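Local coordinates for protein xenavidin (Xenopus tropicalis, PDB 2UYW) that probably binds biotin, and assembles from beta-barrel subunits into an avidin-type tetramer, at the interface of chains A and B. Coordinates in Å, arbitrary orientation; residue numbers count along the deposited sequence, not the author numbering. Chains: chain A/B, Xenavidin.

Contact 1 and contact 2 are neighbouring patches of one two-fold symmetric interface between chains A and B, the centres of their C-alpha atoms about 11 Å apart. A:Thr110, the last residue of the 3-10 helix 105-110, belongs to both: its methyl serves contact 1, its carbonyl contact 2. Contact 1 is apolar and inserts a tryptophan of one subunit into the other; contact 2 lies on the axis, where the starts of the two strands from residue 112 pair. Each insertion has its twin with the chains exchanged, so tryptophan exchange and strand pairing are likely to hold this pair of subunits together within the avidin-type tetramer.

Contact 1: the interface of chains A and B. Residues chain A 109-110; chain B 16, 39-41, 96, 98.
The indole of A:Trp109 is handed over to chain B, where it lies among side chains of loop and strand residues at what is probably the rim of the biotin pocket; in avidins a tryptophan from the neighbouring subunit closes that pocket. The tryptophan loses 103 Å² of surface to the partner, and the contact is carried by packing.

B:Val39 meets the indole tip to tip, its CG2 methyl lying over one face, 3.7 Å from the centroid of the five-membered ring and 3.8 Å from that of the six-membered ring, a CH-pi contact. The methyl sits near the CE2 end of the bond shared between the rings, offset toward the NE1/CZ2 rim, with CE2 of A:Trp109 the nearest atom at 3.4 Å. On the opposite face, A:Thr110 of the same chain sets its CG2 methyl 3.2 Å above the ring plane and over its centre, so the indole is clamped between two methyls, one from each subunit.

The rim is met separately. B:Leu98 brings CD2 in plane to CZ3 of A:Trp109 at 3.7 Å, crossing obliquely, while the carbonyl carbon of B:Ser40 and the amide of B:Leu41 also lie in plane at the benzo edge. B:Leu16 crosses at about a right angle and touches the pyrrole end with CD2.

The torsions explain the placement. A:Trp109 holds CG between its backbone N and carbonyl carbon, chi1 67°, the crowded position, which together with chi2 turns the indole toward chain B from the end of the 3-10 helix 105-110. B:Val39 puts CG2 in the equivalent crowded slot (chi1 -63° for CG1), aiming that branch at the indole. B:Trp96, on strand 90-99, is likewise crowded at chi1 54° and touches the backbone of A:Trp109 directly, the two side chains crossing at about a right angle: its CH2 ring edge lies 3.3 Å from the backbone O of A:Trp109, with that oxygen in the plane of the B:Trp96 ring.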
loop_
_atom_site.group_PDB
_atom_site.type_symbol
_atom_site.label_atom_id
_atom_site.label_comp_id
_atom_site.label_asym_id
_atom_site.label_seq_id
_atom_site.Cartn_x
_atom_site.Cartn_y
_atom_site.Cartn_z
ATOM N N TRP A 109 5.836 11.854 -4.766
ATOM C CA TRP A 109 5.958 10.403 -4.925
ATOM C C TRP A 109 6.690 9.775 -3.747
ATOM O O TRP A 109 6.543 8.580 -3.524
ATOM C CB TRP A 109 6.713 10.096 -6.214
ATOM C CG TRP A 109 8.162 10.516 -6.203
ATOM C CD1 TRP A 109 8.683 11.739 -6.566
ATOM C CD2 TRP A 109 9.271 9.706 -5.793
ATOM N NE1 TRP A 109 10.075 11.717 -6.432
ATOM C CE2 TRP A 109 10.446 10.485 -5.943
ATOM C CE3 TRP A 109 9.381 8.387 -5.309
ATOM C CZ2 TRP A 109 11.734 9.977 -5.634
ATOM C CZ3 TRP A 109 10.659 7.895 -4.980
ATOM C CH2 TRP A 109 11.809 8.679 -5.165
ATOM N N THR A 110 7.458 10.572 -2.999
ATOM C CA THR A 110 8.255 10.084 -1.848
ATOM C C THR A 110 7.477 10.075 -0.541
ATOM O O THR A 110 7.993 9.629 0.496
ATOM C CB THR A 110 9.543 10.937 -1.567
ATOM O OG1 THR A 110 9.199 12.202 -0.991
ATOM C CG2 THR A 110 10.384 11.148 -2.814
ATOM N N LEU B 16 6.344 10.787 -14.171
ATOM C CA LEU B 16 7.566 11.331 -13.576
ATOM C C LEU B 16 8.640 11.560 -14.631
ATOM O O LEU B 16 9.619 12.281 -14.373
ATOM C CB LEU B 16 8.114 10.393 -12.477
ATOM C CG LEU B 16 7.239 10.240 -11.225
ATOM C CD1 LEU B 16 7.625 8.990 -10.379
ATOM C CD2 LEU B 16 7.285 11.524 -10.375
ATOM N N VAL B 39 13.729 10.231 -11.002
ATOM C CA VAL B 39 13.752 10.704 -9.614
ATOM C C VAL B 39 14.366 9.693 -8.670
ATOM O O VAL B 39 14.339 8.503 -8.927
ATOM C CB VAL B 39 12.333 11.103 -9.095
ATOM C CG1 VAL B 39 11.771 12.271 -9.913
ATOM C CG2 VAL B 39 11.364 9.872 -9.117
ATOM N N SER B 40 14.930 10.169 -7.554
ATOM C CA SER B 40 15.410 9.189 -6.598
ATOM C C SER B 40 15.347 9.734 -5.198
ATOM O O SER B 40 15.096 10.925 -5.009
ATOM C CB SER B 40 16.838 8.747 -6.944
ATOM O OG SER B 40 17.724 9.842 -6.805
ATOM N N LEU B 41 15.557 8.865 -4.217
ATOM C CA LEU B 41 15.595 9.318 -2.811
ATOM C C LEU B 41 16.873 10.074 -2.427
ATOM O O LEU B 41 16.823 10.977 -1.588
ATOM C CB LEU B 41 15.362 8.142 -1.858
ATOM C CG LEU B 41 14.052 7.351 -2.003
ATOM C CD1 LEU B 41 14.171 6.082 -1.199
ATOM C CD2 LEU B 41 12.891 8.178 -1.495
ATOM N N TRP B 96 3.174 0.450 -6.987
ATOM C CA TRP B 96 4.540 0.064 -6.634
ATOM C C TRP B 96 4.805 0.124 -5.135
ATOM O O TRP B 96 4.120 0.856 -4.415
ATOM C CB TRP B 96 5.592 0.924 -7.407
ATOM C CG TRP B 96 5.443 2.465 -7.277
ATOM C CD1 TRP B 96 4.835 3.325 -8.168
ATOM C CD2 TRP B 96 5.902 3.282 -6.184
ATOM N NE1 TRP B 96 4.902 4.639 -7.690
ATOM C CE2 TRP B 96 5.572 4.634 -6.495
ATOM C CE3 TRP B 96 6.615 3.014 -5.000
ATOM C CZ2 TRP B 96 5.897 5.709 -5.645
ATOM C CZ3 TRP B 96 6.928 4.098 -4.138
ATOM C CH2 TRP B 96 6.580 5.430 -4.490
ATOM N N LEU B 98 8.403 0.621 -2.828
ATOM C CA LEU B 98 9.829 0.954 -2.841
ATOM C C LEU B 98 10.378 0.627 -1.475
ATOM O O LEU B 98 9.996 1.248 -0.461
ATOM C CB LEU B 98 10.022 2.435 -3.140
ATOM C CG LEU B 98 11.373 3.145 -2.877
ATOM C CD1 LEU B 98 12.543 2.418 -3.450
ATOM C CD2 LEU B 98 11.339 4.631 -3.374
#

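Contact 2: the interface of chains A and B. Residues chain A 96-97, 110, 112-114; chain B 97, 109-110, 112-114.
A:Arg113 sets CG anti to its carbonyl carbon, chi1 -76°, and then runs extended from CG to NE, which carries the guanidinium alongside the partner segment to the end of the partner's 3-10 helix. There NE gives a hydrogen bond to the backbone O of B:Thr110, 2.9 Å long and 155° at the hydrogen. The donor lies in the carbonyl plane, on a lone pair, and the oxygen lies close to the guanidinium plane; this coplanarity is likely to restrain the rotation of the group. B:Arg113 does the same to A:Thr110.

The two arginines lie side by side, pointing the same way, with guanidinium planes 46° apart and the two NH2 atoms of A:Arg113 and B:Arg113 3.3 Å from each other. Such proximity of like charges would be unfavourable, and the carbonyl acceptors probably offset part of it. An alanine in place of A:Arg113 would probably loosen the tie between its strand and the partner's helix end, because the bond to B:Thr110 and the side-by-side packing would both go.

Beneath them the backbones pair: A:Val114 N donates to B:Thr112 O at 2.9 Å, and B:Val114 N to A:Thr112 O at 3.0 Å. The valines turn CG1 into the crowded position, where A:Val114 CG1 meets B:Leu97 CD2 at 3.8 Å. Water 3 joins A:Val114 O to B:Trp109 O and to the backbone of B:Thr112.

Strand 112-121 of chain A thus begins against strand 112-120 of chain B in an antiparallel bridge centred on the two Arg113 residues, one residue after the end of each 3-10 helix 105-110 and on the two-fold axis relating the barrels.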
loop_
_atom_site.group_PDB
_atom_site.type_symbol
_atom_site.label_atom_id
_atom_site.label_comp_id
_atom_site.label_asym_id
_atom_site.label_seq_id
_atom_site.Cartn_x
_atom_site.Cartn_y
_atom_site.Cartn_z
ATOM N N TRP A 96 -1.735 0.523 7.435
ATOM C CA TRP A 96 -1.618 1.968 7.668
ATOM C C TRP A 96 -0.879 2.637 6.498
ATOM O O TRP A 96 -0.081 1.979 5.788
ATOM C CB TRP A 96 -0.921 2.291 9.016
ATOM C CG TRP A 96 0.452 1.648 9.279
ATOM C CD1 TRP A 96 0.725 0.553 10.075
ATOM C CD2 TRP A 96 1.727 2.116 8.800
ATOM N NE1 TRP A 96 2.085 0.291 10.079
ATOM C CE2 TRP A 96 2.722 1.237 9.324
ATOM C CE3 TRP A 96 2.124 3.167 7.956
ATOM C CZ2 TRP A 96 4.094 1.384 9.043
ATOM C CZ3 TRP A 96 3.512 3.314 7.669
ATOM C CH2 TRP A 96 4.469 2.435 8.229
ATOM N N LEU A 97 -1.178 3.907 6.312
ATOM C CA LEU A 97 -0.450 4.828 5.407
ATOM C C LEU A 97 0.052 5.986 6.261
ATOM O O LEU A 97 -0.732 6.617 6.992
ATOM C CB LEU A 97 -1.391 5.390 4.326
ATOM C CG LEU A 97 -1.918 4.335 3.357
ATOM C CD1 LEU A 97 -2.938 5.005 2.468
ATOM C CD2 LEU A 97 -0.755 3.691 2.499
ATOM N N THR A 110 7.458 10.572 -2.999
ATOM C CA THR A 110 8.255 10.084 -1.848
ATOM C C THR A 110 7.477 10.075 -0.541
ATOM O O THR A 110 7.993 9.629 0.496
ATOM C CB THR A 110 9.543 10.937 -1.567
ATOM O OG1 THR A 110 9.199 12.202 -0.991
ATOM C CG2 THR A 110 10.384 11.148 -2.814
ATOM N N THR A 112 4.610 8.828 0.958
ATOM C CA THR A 112 3.665 7.898 1.611
ATOM C C THR A 112 4.283 6.554 1.917
ATOM O O THR A 112 4.656 5.816 0.989
ATOM C CB THR A 112 2.397 7.673 0.731
ATOM O OG1 THR A 112 1.883 8.946 0.344
ATOM C CG2 THR A 112 1.346 6.918 1.513
ATOM N N ARG A 113 4.388 6.236 3.213
ATOM C CA ARG A 113 4.876 4.917 3.641
ATOM C C ARG A 113 3.674 4.028 3.948
ATOM O O ARG A 113 2.572 4.522 4.254
ATOM C CB ARG A 113 5.760 5.037 4.896
ATOM C CG ARG A 113 7.174 5.564 4.610
ATOM C CD ARG A 113 7.857 5.813 5.961
ATOM N NE ARG A 113 9.274 6.176 5.829
ATOM C CZ ARG A 113 9.732 7.407 5.603
ATOM N NH1 ARG A 113 8.889 8.428 5.427
ATOM N NH2 ARG A 113 11.050 7.618 5.566
ATOM N N VAL A 114 3.897 2.722 3.886
ATOM C CA VAL A 114 2.824 1.754 4.156
ATOM C C VAL A 114 3.355 0.684 5.119
ATOM O O VAL A 114 4.559 0.382 5.111
ATOM C CB VAL A 114 2.300 1.128 2.811
ATOM C CG1 VAL A 114 3.418 0.372 2.054
ATOM C CG2 VAL A 114 1.058 0.228 3.032
ATOM N N LEU B 97 5.804 -0.666 -4.704
ATOM C CA LEU B 97 6.377 -0.628 -3.349
ATOM C C LEU B 97 7.877 -0.398 -3.525
ATOM O O LEU B 97 8.535 -1.145 -4.264
ATOM C CB LEU B 97 6.170 -1.973 -2.606
ATOM C CG LEU B 97 4.721 -2.359 -2.273
ATOM C CD1 LEU B 97 4.656 -3.808 -1.701
ATOM C CD2 LEU B 97 4.033 -1.330 -1.330
ATOM N N TRP B 109 9.830 -0.788 10.087
ATOM C CA TRP B 109 8.528 -0.181 9.825
ATOM C C TRP B 109 8.631 1.063 8.941
ATOM O O TRP B 109 7.632 1.478 8.350
ATOM C CB TRP B 109 7.841 0.163 11.157
ATOM C CG TRP B 109 8.530 1.291 11.954
ATOM C CD1 TRP B 109 9.558 1.176 12.868
ATOM C CD2 TRP B 109 8.229 2.690 11.867
ATOM N NE1 TRP B 109 9.896 2.428 13.360
ATOM C CE2 TRP B 109 9.111 3.372 12.736
ATOM C CE3 TRP B 109 7.328 3.441 11.075
ATOM C CZ2 TRP B 109 9.083 4.771 12.891
ATOM C CZ3 TRP B 109 7.301 4.826 11.228
ATOM C CH2 TRP B 109 8.176 5.478 12.118
ATOM N N THR B 110 9.806 1.694 8.916
ATOM C CA THR B 110 9.995 2.902 8.102
ATOM C C THR B 110 10.383 2.631 6.635
ATOM O O THR B 110 10.558 3.571 5.871
ATOM C CB THR B 110 11.079 3.847 8.688
ATOM O OG1 THR B 110 12.379 3.315 8.394
ATOM C CG2 THR B 110 10.978 4.016 10.183
ATOM N N THR B 112 9.236 1.011 3.805
ATOM C CA THR B 112 8.456 0.726 2.579
ATOM C C THR B 112 7.550 1.876 2.198
ATOM O O THR B 112 6.653 2.242 2.960
ATOM C CB THR B 112 7.618 -0.544 2.706
ATOM O OG1 THR B 112 8.422 -1.606 3.255
ATOM C CG2 THR B 112 7.023 -0.963 1.311
ATOM N N ARG B 113 7.791 2.413 1.001
ATOM C CA ARG B 113 6.929 3.455 0.406
ATOM C C ARG B 113 6.019 2.837 -0.640
ATOM O O ARG B 113 6.340 1.787 -1.216
ATOM C CB ARG B 113 7.771 4.542 -0.278
ATOM C CG ARG B 113 8.497 5.488 0.734
ATOM C CD ARG B 113 9.390 6.462 -0.009
ATOM N NE ARG B 113 9.934 7.509 0.872
ATOM C CZ ARG B 113 11.019 7.369 1.650
ATOM N NH1 ARG B 113 11.690 6.218 1.705
ATOM N NH2 ARG B 113 11.448 8.391 2.369
ATOM N N VAL B 114 4.896 3.511 -0.899
ATOM C CA VAL B 114 3.895 3.057 -1.883
ATOM C C VAL B 114 3.454 4.201 -2.810
ATOM O O VAL B 114 3.458 5.383 -2.407
ATOM C CB VAL B 114 2.675 2.399 -1.150
ATOM C CG1 VAL B 114 1.913 3.445 -0.289
ATOM C CG2 VAL B 114 1.719 1.665 -2.129
HETATM O O HOH W 1 5.799 7.344 -1.241
HETATM O O HOH W 2 6.143 -0.814 7.017
HETATM O O HOH W 3 7.321 2.057 5.639
#